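Local coordinates for protein Ispd/ispf bifunctional enzyme (Campylobacter jejuni, PDB 1W55) that catalyses two steps of non-mevalonate isoprenoid biosynthesis, making 4-diphosphocytidyl-2-C-methyl-D-erythritol from CTP and MEP, and cyclising its 2-phosphate to 2-C-methyl-D-erythritol 2,4-cyclodiphosphate with release of CMP, at residues A[49-57]-A[66-74]; A[84-95]-A[147-157]. All blocks are in the same frame, centred on the assembly; numbering follows the deposited sequence.

Contact 1 of 2, residues A[49-57]-A[66-74]; sequences KIVVTSSNI and NYEFIEGGD. With C (cytidine-5'-monophosphate), chain D.
Val52 and Phe69 lie side by side and point the same way from neighbouring strands. Val52 CB is 3.8 Å from Phe69 CD2. The side chains of Ile57 and Phe69 slide past each other in opposite directions, Ile57 CG2 lying 4.0 Å from Phe69 CB. Ile50 CG2 reaches Tyr67 CD2 at 3.5 Å, meeting the ring obliquely. On the other face, Val51 CG1 packs against Ile70 CG2. The backbones are joined by the hydrogen bonds of a parallel strand pair, from Glu68 N to Ile50 O through to Gly72 N to Ser54 O. In the last, Gly72 N lies above the carbonyl plane of Ser54, 43° out of it. Strand 50-54, helix 57-61 and strand 68-71 form a beta-alpha-beta unit of the GT-A-type cytidylyltransferase domain. At one end Lys49 NZ forms a salt bridge with Glu68 OE1 at 2.8 Å, on the syn side of the carboxylate. Near the other end a water joins Ile57 N to Glu71 OE1. Thr53 OG1 donates to O2 of the bound CMP (3.0 Å), and CMP N4 donates to Gly73 O (2.9 Å). Thr53 OG1 sits between its backbone N and carbonyl carbon (chi1 68°), where Ala10 N also bonds to it.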
loop_
_atom_site.group_PDB
_atom_site.type_symbol
_atom_site.label_atom_id
_atom_site.label_comp_id
_atom_site.label_asym_id
_atom_site.label_seq_id
_atom_site.Cartn_x
_atom_site.Cartn_y
_atom_site.Cartn_z
ATOM N N LYS A 49 16.358 -28.187 -23.814
ATOM C CA LYS A 49 16.119 -27.357 -24.976
ATOM C C LYS A 49 14.832 -26.586 -24.710
ATOM O O LYS A 49 13.934 -27.081 -24.015
ATOM C CB LYS A 49 15.974 -28.244 -26.214
ATOM C CG LYS A 49 16.179 -27.524 -27.533
ATOM C CD LYS A 49 15.875 -28.429 -28.711
ATOM C CE LYS A 49 17.135 -29.130 -29.209
ATOM N NZ LYS A 49 17.307 -28.998 -30.684
ATOM N N ILE A 50 14.761 -25.364 -25.231
ATOM C CA ILE A 50 13.536 -24.573 -25.188
ATOM C C ILE A 50 13.128 -24.169 -26.604
ATOM O O ILE A 50 13.878 -23.499 -27.319
ATOM C CB ILE A 50 13.680 -23.345 -24.246
ATOM C CG1 ILE A 50 14.044 -23.814 -22.836
ATOM C CG2 ILE A 50 12.380 -22.556 -24.199
ATOM C CD1 ILE A 50 14.693 -22.758 -21.957
ATOM N N VAL A 51 11.940 -24.605 -27.006
ATOM C CA VAL A 51 11.417 -24.305 -28.333
ATOM C C VAL A 51 10.203 -23.388 -28.233
ATOM O O VAL A 51 9.353 -23.557 -27.362
ATOM C CB VAL A 51 11.079 -25.606 -29.120
ATOM C CG1 VAL A 51 10.565 -25.289 -30.535
ATOM C CG2 VAL A 51 12.308 -26.522 -29.193
ATOM N N VAL A 52 10.147 -22.395 -29.106
ATOM C CA VAL A 52 8.987 -21.515 -29.204
ATOM C C VAL A 52 8.439 -21.571 -30.628
ATOM O O VAL A 52 9.159 -21.296 -31.584
ATOM C CB VAL A 52 9.339 -20.043 -28.860
ATOM C CG1 VAL A 52 8.092 -19.152 -28.922
ATOM C CG2 VAL A 52 10.014 -19.935 -27.495
ATOM N N THR A 53 7.166 -21.925 -30.769
ATOM C CA THR A 53 6.539 -21.870 -32.084
ATOM C C THR A 53 6.067 -20.448 -32.326
ATOM O O THR A 53 5.588 -19.783 -31.408
ATOM C CB THR A 53 5.365 -22.858 -32.206
ATOM O OG1 THR A 53 4.294 -22.427 -31.361
ATOM C CG2 THR A 53 5.741 -24.238 -31.681
ATOM N N SER A 54 6.194 -19.989 -33.567
ATOM C CA SER A 54 6.020 -18.583 -33.859
ATOM C C SER A 54 5.503 -18.339 -35.279
ATOM O O SER A 54 5.816 -19.091 -36.193
ATOM C CB SER A 54 7.354 -17.851 -33.645
ATOM O OG SER A 54 7.194 -16.452 -33.835
ATOM N N SER A 55 4.708 -17.280 -35.433
ATOM C CA SER A 55 4.274 -16.775 -36.738
ATOM C C SER A 55 5.059 -15.523 -37.112
ATOM O O SER A 55 4.791 -14.910 -38.150
ATOM C CB SER A 55 2.786 -16.418 -36.714
ATOM O OG SER A 55 1.994 -17.582 -36.636
ATOM N N ASN A 56 5.998 -15.133 -36.249
ATOM C CA ASN A 56 6.822 -13.934 -36.437
ATOM C C ASN A 56 8.247 -14.185 -35.949
ATOM O O ASN A 56 8.721 -13.506 -35.022
ATOM C CB ASN A 56 6.247 -12.735 -35.667
ATOM C CG ASN A 56 4.733 -12.620 -35.767
ATOM O OD1 ASN A 56 4.207 -11.730 -36.438
ATOM N ND2 ASN A 56 4.025 -13.500 -35.066
ATOM N N ILE A 57 8.920 -15.155 -36.564
ATOM C CA ILE A 57 10.238 -15.601 -36.102
ATOM C C ILE A 57 11.291 -14.489 -36.158
ATOM O O ILE A 57 12.054 -14.309 -35.205
ATOM C CB ILE A 57 10.710 -16.873 -36.871
ATOM C CG1 ILE A 57 9.856 -18.085 -36.482
ATOM C CG2 ILE A 57 12.191 -17.186 -36.575
ATOM C CD1 ILE A 57 10.226 -19.380 -37.209
ATOM N N ASN A 66 18.289 -17.181 -26.597
ATOM C CA ASN A 66 18.205 -18.336 -25.696
ATOM C C ASN A 66 17.302 -19.493 -26.124
ATOM O O ASN A 66 17.335 -20.558 -25.506
ATOM C CB ASN A 66 17.784 -17.884 -24.292
ATOM C CG ASN A 66 18.876 -17.110 -23.575
ATOM O OD1 ASN A 66 20.067 -17.353 -23.788
ATOM N ND2 ASN A 66 18.475 -16.173 -22.724
ATOM N N TYR A 67 16.484 -19.298 -27.153
ATOM C CA TYR A 67 15.518 -20.330 -27.520
ATOM C C TYR A 67 15.619 -20.716 -28.971
ATOM O O TYR A 67 16.144 -19.973 -29.797
ATOM C CB TYR A 67 14.080 -19.881 -27.234
ATOM C CG TYR A 67 13.886 -19.142 -25.935
ATOM C CD1 TYR A 67 13.303 -17.879 -25.919
ATOM C CD2 TYR A 67 14.280 -19.702 -24.722
ATOM C CE1 TYR A 67 13.117 -17.198 -24.734
ATOM C CE2 TYR A 67 14.104 -19.022 -23.530
ATOM C CZ TYR A 67 13.526 -17.768 -23.545
ATOM O OH TYR A 67 13.341 -17.079 -22.368
ATOM N N GLU A 68 15.096 -21.889 -29.283
ATOM C CA GLU A 68 14.939 -22.270 -30.676
ATOM C C GLU A 68 13.544 -21.881 -31.133
ATOM O O GLU A 68 12.550 -22.165 -30.457
ATOM C CB GLU A 68 15.194 -23.761 -30.863
ATOM C CG GLU A 68 16.670 -24.108 -30.758
ATOM C CD GLU A 68 16.981 -25.522 -31.211
ATOM O OE1 GLU A 68 17.611 -26.254 -30.418
ATOM O OE2 GLU A 68 16.606 -25.890 -32.352
ATOM N N PHE A 69 13.480 -21.203 -32.268
ATOM C CA PHE A 69 12.209 -20.809 -32.841
ATOM C C PHE A 69 11.876 -21.692 -34.028
ATOM O O PHE A 69 12.762 -22.075 -34.795
ATOM C CB PHE A 69 12.245 -19.346 -33.258
ATOM C CG PHE A 69 12.336 -18.403 -32.102
ATOM C CD1 PHE A 69 13.582 -17.945 -31.658
ATOM C CD2 PHE A 69 11.182 -17.982 -31.443
ATOM C CE1 PHE A 69 13.676 -17.073 -30.580
ATOM C CE2 PHE A 69 11.258 -17.113 -30.352
ATOM C CZ PHE A 69 12.503 -16.652 -29.917
ATOM N N ILE A 70 10.594 -22.014 -34.169
ATOM C CA ILE A 70 10.124 -22.785 -35.295
ATOM C C ILE A 70 8.781 -22.231 -35.772
ATOM O O ILE A 70 7.951 -21.808 -34.963
ATOM C CB ILE A 70 10.045 -24.288 -34.915
ATOM C CG1 ILE A 70 9.914 -25.151 -36.175
ATOM C CG2 ILE A 70 8.916 -24.555 -33.902
ATOM C CD1 ILE A 70 10.466 -26.550 -36.005
ATOM N N GLU A 71 8.595 -22.212 -37.090
ATOM C CA GLU A 71 7.385 -21.684 -37.711
ATOM C C GLU A 71 6.199 -22.538 -37.286
ATOM O O GLU A 71 6.284 -23.759 -37.302
ATOM C CB GLU A 71 7.525 -21.661 -39.248
ATOM C CG GLU A 71 6.410 -20.926 -39.991
ATOM C CD GLU A 71 6.384 -19.413 -39.750
ATOM O OE1 GLU A 71 7.443 -18.818 -39.433
ATOM O OE2 GLU A 71 5.296 -18.801 -39.899
ATOM N N GLY A 72 5.112 -21.889 -36.875
ATOM C CA GLY A 72 3.922 -22.606 -36.460
ATOM C C GLY A 72 3.247 -23.299 -37.626
ATOM O O GLY A 72 3.652 -23.118 -38.782
ATOM N N GLY A 73 2.232 -24.104 -37.322
ATOM C CA GLY A 73 1.407 -24.736 -38.343
ATOM C C GLY A 73 0.016 -24.132 -38.330
ATOM O O GLY A 73 -0.194 -23.078 -37.716
ATOM N N ASP A 74 -0.937 -24.809 -38.976
ATOM C CA ASP A 74 -2.325 -24.331 -39.066
ATOM C C ASP A 74 -3.124 -24.508 -37.770
ATOM O O ASP A 74 -4.143 -23.849 -37.554
ATOM C CB ASP A 74 -3.064 -25.048 -40.208
ATOM C CG ASP A 74 -2.475 -24.745 -41.591
ATOM O OD1 ASP A 74 -1.592 -23.868 -41.710
ATOM O OD2 ASP A 74 -2.848 -25.349 -42.624
HETATM O OP3 C D . -6.337 -21.687 -27.237
HETATM P P C D . -5.800 -22.077 -28.593
HETATM O OP1 C D . -6.180 -21.097 -29.675
HETATM O OP2 C D . -5.970 -23.538 -28.943
HETATM O "O5'" C D . -4.211 -21.826 -28.484
HETATM C "C5'" C D . -3.405 -22.505 -27.533
HETATM C "C4'" C D . -1.932 -22.154 -27.752
HETATM O "O4'" C D . -1.428 -22.739 -28.959
HETATM C "C3'" C D . -1.696 -20.660 -27.859
HETATM O "O3'" C D . -0.589 -20.357 -27.031
HETATM C "C2'" C D . -1.349 -20.415 -29.312
HETATM O "O2'" C D . -0.432 -19.342 -29.491
HETATM C "C1'" C D . -0.756 -21.748 -29.736
HETATM N N1 C D . -0.991 -21.992 -31.159
HETATM C C2 C D . 0.107 -22.324 -31.970
HETATM O O2 C D . 1.262 -22.411 -31.473
HETATM N N3 C D . -0.107 -22.547 -33.283
HETATM C C4 C D . -1.350 -22.441 -33.826
HETATM N N4 C D . -1.533 -22.662 -35.154
HETATM C C5 C D . -2.444 -22.110 -33.034
HETATM C C6 C D . -2.233 -21.887 -31.679
HETATM O O HOH W 1 17.294 -23.845 -26.187
HETATM O O HOH W 2 7.566 -16.183 -39.200
#

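Contact 2 of 2, residues A[84-95]-A[147-157]; sequences LELIDSEFVMVS and TPQISKTKLLK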
loop_
_atom_site.group_PDB
_atom_site.type_symbol
_atom_site.label_atom_id
_atom_site.label_comp_id
_atom_site.label_asym_id
_atom_site.label_seq_id
_atom_site.Cartn_x
_atom_site.Cartn_y
_atom_site.Cartn_z
ATOM N N LEU A 84 8.121 -30.715 -31.904
ATOM C CA LEU A 84 8.576 -31.991 -31.329
ATOM C C LEU A 84 9.742 -32.642 -32.086
ATOM O O LEU A 84 10.559 -33.330 -31.477
ATOM C CB LEU A 84 7.419 -32.987 -31.187
ATOM C CG LEU A 84 6.438 -32.751 -30.035
ATOM C CD1 LEU A 84 5.141 -33.496 -30.282
ATOM C CD2 LEU A 84 7.043 -33.153 -28.694
ATOM N N GLU A 85 9.835 -32.410 -33.395
ATOM C CA GLU A 85 10.939 -32.952 -34.191
ATOM C C GLU A 85 12.291 -32.380 -33.752
ATOM O O GLU A 85 13.347 -32.889 -34.141
ATOM C CB GLU A 85 10.701 -32.743 -35.695
ATOM C CG GLU A 85 9.606 -33.634 -36.272
ATOM C CD GLU A 85 9.849 -35.126 -36.030
ATOM O OE1 GLU A 85 10.690 -35.725 -36.744
ATOM O OE2 GLU A 85 9.205 -35.707 -35.124
ATOM N N LEU A 86 12.245 -31.342 -32.919
ATOM C CA LEU A 86 13.444 -30.735 -32.354
ATOM C C LEU A 86 13.838 -31.368 -31.002
ATOM O O LEU A 86 14.933 -31.125 -30.486
ATOM C CB LEU A 86 13.238 -29.217 -32.212
ATOM C CG LEU A 86 13.875 -28.219 -33.203
ATOM C CD1 LEU A 86 14.080 -28.768 -34.624
ATOM C CD2 LEU A 86 13.108 -26.883 -33.245
ATOM N N ILE A 87 12.951 -32.189 -30.444
ATOM C CA ILE A 87 13.134 -32.728 -29.097
ATOM C C ILE A 87 13.626 -34.170 -29.127
ATOM O O ILE A 87 13.069 -35.002 -29.844
ATOM C CB ILE A 87 11.804 -32.646 -28.290
ATOM C CG1 ILE A 87 11.191 -31.236 -28.373
ATOM C CG2 ILE A 87 12.003 -33.119 -26.835
ATOM C CD1 ILE A 87 12.080 -30.116 -27.851
ATOM N N ASP A 88 14.663 -34.459 -28.341
ATOM C CA ASP A 88 15.147 -35.836 -28.206
ATOM C C ASP A 88 15.273 -36.309 -26.752
ATOM O O ASP A 88 15.781 -37.398 -26.499
ATOM C CB ASP A 88 16.447 -36.067 -29.006
ATOM C CG ASP A 88 17.601 -35.177 -28.551
ATOM O OD1 ASP A 88 17.709 -34.871 -27.341
ATOM O OD2 ASP A 88 18.465 -34.747 -29.345
ATOM N N SER A 89 14.810 -35.490 -25.810
ATOM C CA SER A 89 14.763 -35.879 -24.403
ATOM C C SER A 89 13.540 -36.759 -24.155
ATOM O O SER A 89 12.557 -36.676 -24.897
ATOM C CB SER A 89 14.752 -34.641 -23.486
ATOM O OG SER A 89 13.546 -33.886 -23.602
ATOM N N GLU A 90 13.607 -37.597 -23.117
ATOM C CA GLU A 90 12.516 -38.506 -22.765
ATOM C C GLU A 90 11.189 -37.781 -22.498
ATOM O O GLU A 90 10.115 -38.269 -22.867
ATOM C CB GLU A 90 12.884 -39.355 -21.536
ATOM C CG GLU A 90 12.000 -40.593 -21.365
ATOM C CD GLU A 90 12.244 -41.367 -20.072
ATOM O OE1 GLU A 90 13.265 -41.127 -19.392
ATOM O OE2 GLU A 90 11.404 -42.234 -19.734
ATOM N N PHE A 91 11.274 -36.637 -21.823
ATOM C CA PHE A 91 10.084 -35.882 -21.456
ATOM C C PHE A 91 10.055 -34.524 -22.129
ATOM O O PHE A 91 11.103 -33.951 -22.465
ATOM C CB PHE A 91 9.992 -35.724 -19.944
ATOM C CG PHE A 91 9.888 -37.026 -19.214
ATOM C CD1 PHE A 91 11.028 -37.626 -18.667
ATOM C CD2 PHE A 91 8.657 -37.668 -19.083
ATOM C CE1 PHE A 91 10.942 -38.847 -17.996
ATOM C CE2 PHE A 91 8.556 -38.889 -18.416
ATOM C CZ PHE A 91 9.703 -39.481 -17.870
ATOM N N VAL A 92 8.843 -34.028 -22.334
ATOM C CA VAL A 92 8.647 -32.682 -22.849
ATOM C C VAL A 92 7.522 -31.983 -22.097
ATOM O O VAL A 92 6.420 -32.521 -21.942
ATOM C CB VAL A 92 8.417 -32.666 -24.392
ATOM C CG1 VAL A 92 7.145 -33.411 -24.777
ATOM C CG2 VAL A 92 8.406 -31.229 -24.929
ATOM N N MET A 93 7.824 -30.787 -21.601
ATOM C CA MET A 93 6.786 -29.902 -21.085
ATOM C C MET A 93 6.278 -29.014 -22.220
ATOM O O MET A 93 7.064 -28.429 -22.976
ATOM C CB MET A 93 7.316 -29.050 -19.932
ATOM C CG MET A 93 6.262 -28.149 -19.315
ATOM S SD MET A 93 6.806 -27.443 -17.761
ATOM C CE MET A 93 6.242 -28.728 -16.665
ATOM N N VAL A 94 4.959 -28.923 -22.330
ATOM C CA VAL A 94 4.323 -28.123 -23.363
ATOM C C VAL A 94 3.375 -27.132 -22.705
ATOM O O VAL A 94 2.643 -27.490 -21.791
ATOM C CB VAL A 94 3.540 -28.998 -24.364
ATOM C CG1 VAL A 94 2.931 -28.133 -25.479
ATOM C CG2 VAL A 94 4.436 -30.083 -24.963
ATOM N N SER A 95 3.387 -25.890 -23.173
ATOM C CA SER A 95 2.561 -24.852 -22.570
ATOM C C SER A 95 2.115 -23.779 -23.559
ATOM O O SER A 95 2.874 -23.387 -24.444
ATOM C CB SER A 95 3.302 -24.207 -21.390
ATOM O OG SER A 95 2.405 -23.602 -20.475
ATOM N N THR A 147 -2.593 -26.096 -18.754
ATOM C CA THR A 147 -1.247 -26.318 -19.258
ATOM C C THR A 147 -0.393 -25.623 -18.151
ATOM O O THR A 147 -0.957 -24.775 -17.444
ATOM C CB THR A 147 -1.238 -25.608 -20.649
ATOM O OG1 THR A 147 -1.231 -26.562 -21.725
ATOM C CG2 THR A 147 -0.088 -24.740 -20.874
ATOM N N PRO A 148 0.896 -25.939 -17.926
ATOM C CA PRO A 148 1.722 -26.893 -18.684
ATOM C C PRO A 148 1.319 -28.360 -18.560
ATOM O O PRO A 148 0.677 -28.764 -17.590
ATOM C CB PRO A 148 3.129 -26.723 -18.078
ATOM C CG PRO A 148 3.079 -25.485 -17.210
ATOM C CD PRO A 148 1.646 -25.318 -16.820
ATOM N N GLN A 149 1.690 -29.144 -19.568
ATOM C CA GLN A 149 1.409 -30.570 -19.580
ATOM C C GLN A 149 2.733 -31.267 -19.873
ATOM O O GLN A 149 3.491 -30.820 -20.731
ATOM C CB GLN A 149 0.361 -30.904 -20.648
ATOM C CG GLN A 149 -1.005 -30.238 -20.435
ATOM C CD GLN A 149 -2.061 -30.623 -21.475
ATOM O OE1 GLN A 149 -1.819 -30.544 -22.681
ATOM N NE2 GLN A 149 -3.246 -31.007 -21.004
ATOM N N ILE A 150 3.033 -32.332 -19.137
ATOM C CA ILE A 150 4.252 -33.096 -19.381
ATOM C C ILE A 150 3.891 -34.441 -19.995
ATOM O O ILE A 150 3.008 -35.150 -19.489
ATOM C CB ILE A 150 5.065 -33.320 -18.077
ATOM C CG1 ILE A 150 5.361 -32.005 -17.375
ATOM C CG2 ILE A 150 6.381 -34.026 -18.380
ATOM C CD1 ILE A 150 5.826 -32.191 -15.928
ATOM N N SER A 151 4.597 -34.797 -21.063
ATOM C CA SER A 151 4.344 -36.042 -21.765
ATOM C C SER A 151 5.658 -36.738 -22.054
ATOM O O SER A 151 6.715 -36.095 -22.112
ATOM C CB SER A 151 3.616 -35.779 -23.090
ATOM O OG SER A 151 2.376 -35.142 -22.875
ATOM N N LYS A 152 5.584 -38.051 -22.238
ATOM C CA LYS A 152 6.701 -38.795 -22.806
ATOM C C LYS A 152 6.748 -38.389 -24.267
ATOM O O LYS A 152 5.748 -38.490 -24.994
ATOM C CB LYS A 152 6.511 -40.310 -22.665
ATOM C CG LYS A 152 6.352 -40.801 -21.218
ATOM C CD LYS A 152 7.421 -41.836 -20.845
ATOM C CE LYS A 152 7.098 -42.557 -19.524
ATOM N NZ LYS A 152 5.666 -43.028 -19.450
ATOM N N THR A 153 7.914 -37.902 -24.670
ATOM C CA THR A 153 8.137 -37.351 -25.998
ATOM C C THR A 153 7.744 -38.308 -27.120
ATOM O O THR A 153 7.021 -37.924 -28.049
ATOM C CB THR A 153 9.604 -36.951 -26.120
ATOM O OG1 THR A 153 9.921 -36.051 -25.050
ATOM C CG2 THR A 153 9.847 -36.130 -27.378
ATOM N N LYS A 154 8.199 -39.554 -27.012
ATOM C CA LYS A 154 7.960 -40.546 -28.059
ATOM C C LYS A 154 6.464 -40.794 -28.255
ATOM O O LYS A 154 6.000 -40.899 -29.387
ATOM C CB LYS A 154 8.716 -41.852 -27.769
ATOM C CG LYS A 154 10.248 -41.685 -27.741
ATOM C CD LYS A 154 10.967 -43.013 -27.473
ATOM C CE LYS A 154 11.479 -43.101 -26.032
ATOM N NZ LYS A 154 12.971 -43.050 -25.948
ATOM N N LEU A 155 5.718 -40.854 -27.153
ATOM C CA LEU A 155 4.274 -41.088 -27.206
ATOM C C LEU A 155 3.491 -39.919 -27.801
ATOM O O LEU A 155 2.519 -40.135 -28.537
ATOM C CB LEU A 155 3.716 -41.429 -25.819
ATOM C CG LEU A 155 4.048 -42.839 -25.302
ATOM C CD1 LEU A 155 3.413 -43.067 -23.951
ATOM C CD2 LEU A 155 3.633 -43.951 -26.285
ATOM N N LEU A 156 3.906 -38.693 -27.471
ATOM C CA LEU A 156 3.237 -37.494 -27.962
ATOM C C LEU A 156 3.488 -37.341 -29.458
ATOM O O LEU A 156 2.581 -36.982 -30.207
ATOM C CB LEU A 156 3.676 -36.244 -27.178
ATOM C CG LEU A 156 2.947 -34.923 -27.461
ATOM C CD1 LEU A 156 1.446 -35.064 -27.260
ATOM C CD2 LEU A 156 3.509 -33.749 -26.616
ATOM N N LYS A 157 4.714 -37.637 -29.885
ATOM C CA LYS A 157 5.036 -37.720 -31.312
ATOM C C LYS A 157 4.103 -38.694 -32.033
ATOM O O LYS A 157 3.472 -38.331 -33.036
ATOM C CB LYS A 157 6.495 -38.128 -31.526
ATOM C CG LYS A 157 7.490 -37.028 -31.191
ATOM C CD LYS A 157 8.855 -37.310 -31.777
ATOM C CE LYS A 157 9.931 -36.543 -31.028
ATOM N NZ LYS A 157 11.271 -36.628 -31.686
HETATM O O HOH W 3 9.976 -40.223 -24.775
#
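The Lys152 chain runs beside the Phe91 ring, pointing the same way, with Lys152 CD 4.0 Å from Phe91 CE2. Glu90 CG lies over one face of this ring, toward the rim. Ser151 O and Ile150 CG2 meet it obliquely. The Pro148 ring, which follows a cis peptide bond, lies alongside Met93, with Pro148 CB 3.7 Å from Met93 CG. Met93 CG is anti to its backbone N (chi1 -178°). The chain then bends at chi3 and turns its methyl to Ile150. This is a tight fit, Met93 CE to Ile150 CG1 being 3.5 Å. The other face of the sheet holds Val92 and Val94, and Leu156 CD2 touches both. The Leu84 and Leu156 side chains cross at about a right angle, CD1 of Leu84 against CG of Leu156.

Val92 and Ser151 form one hydrogen-bonded antiparallel pair, and Val94 and Gln149 the next. The contact joins the parallel strands 68-71, 50-54, 4-9 and 91-96 to strand 149-152, which runs antiparallel to both its neighbours.

Where strand 149-152 gives way to helix 153-159, Thr153 bonds twice to segment 84-95. Thr153 OG1 donates to Ser89 O at 2.7 Å. Thr153 N donates to Glu90 O at 2.9 Å, in a straight bond of 170°. Lys157 NZ donates to Ile87 O at 3.0 Å, nearly along the C=O axis. Glu85 OE2 stays 4.1 Å from Lys157 NZ, too far for a salt bridge. The polar hold on the start of the helix thus comes from the backbone carbonyls of Ile87, Ser89 and Glu90, while Leu156 adds apolar packing and the Glu85 carboxylate probably only diffuse attraction.

Both contacts belong to one mixed sheet of the cytidylyltransferase domain, with strand 4-9 between them. Contact 1 lies toward one side of it, is partly exposed and is purely parallel. Contact 2 is largely buried and antiparallel, and adds a helix start to the strand pair. Their polar chemistry differs too. Contact 1 has a salt bridge at one end and CMP-binding groups at the other. In contact 2, besides the backbone ladder, Thr153 OG1 and Lys157 NZ donate to backbone carbonyls, and its nearest opposite charges do not pair. The two meet at the turn 84-87. Leu86 packs on Glu68 and Ile70, Ile87 packs on Val51, and Lys49 NZ makes a weak bond to Leu86 O.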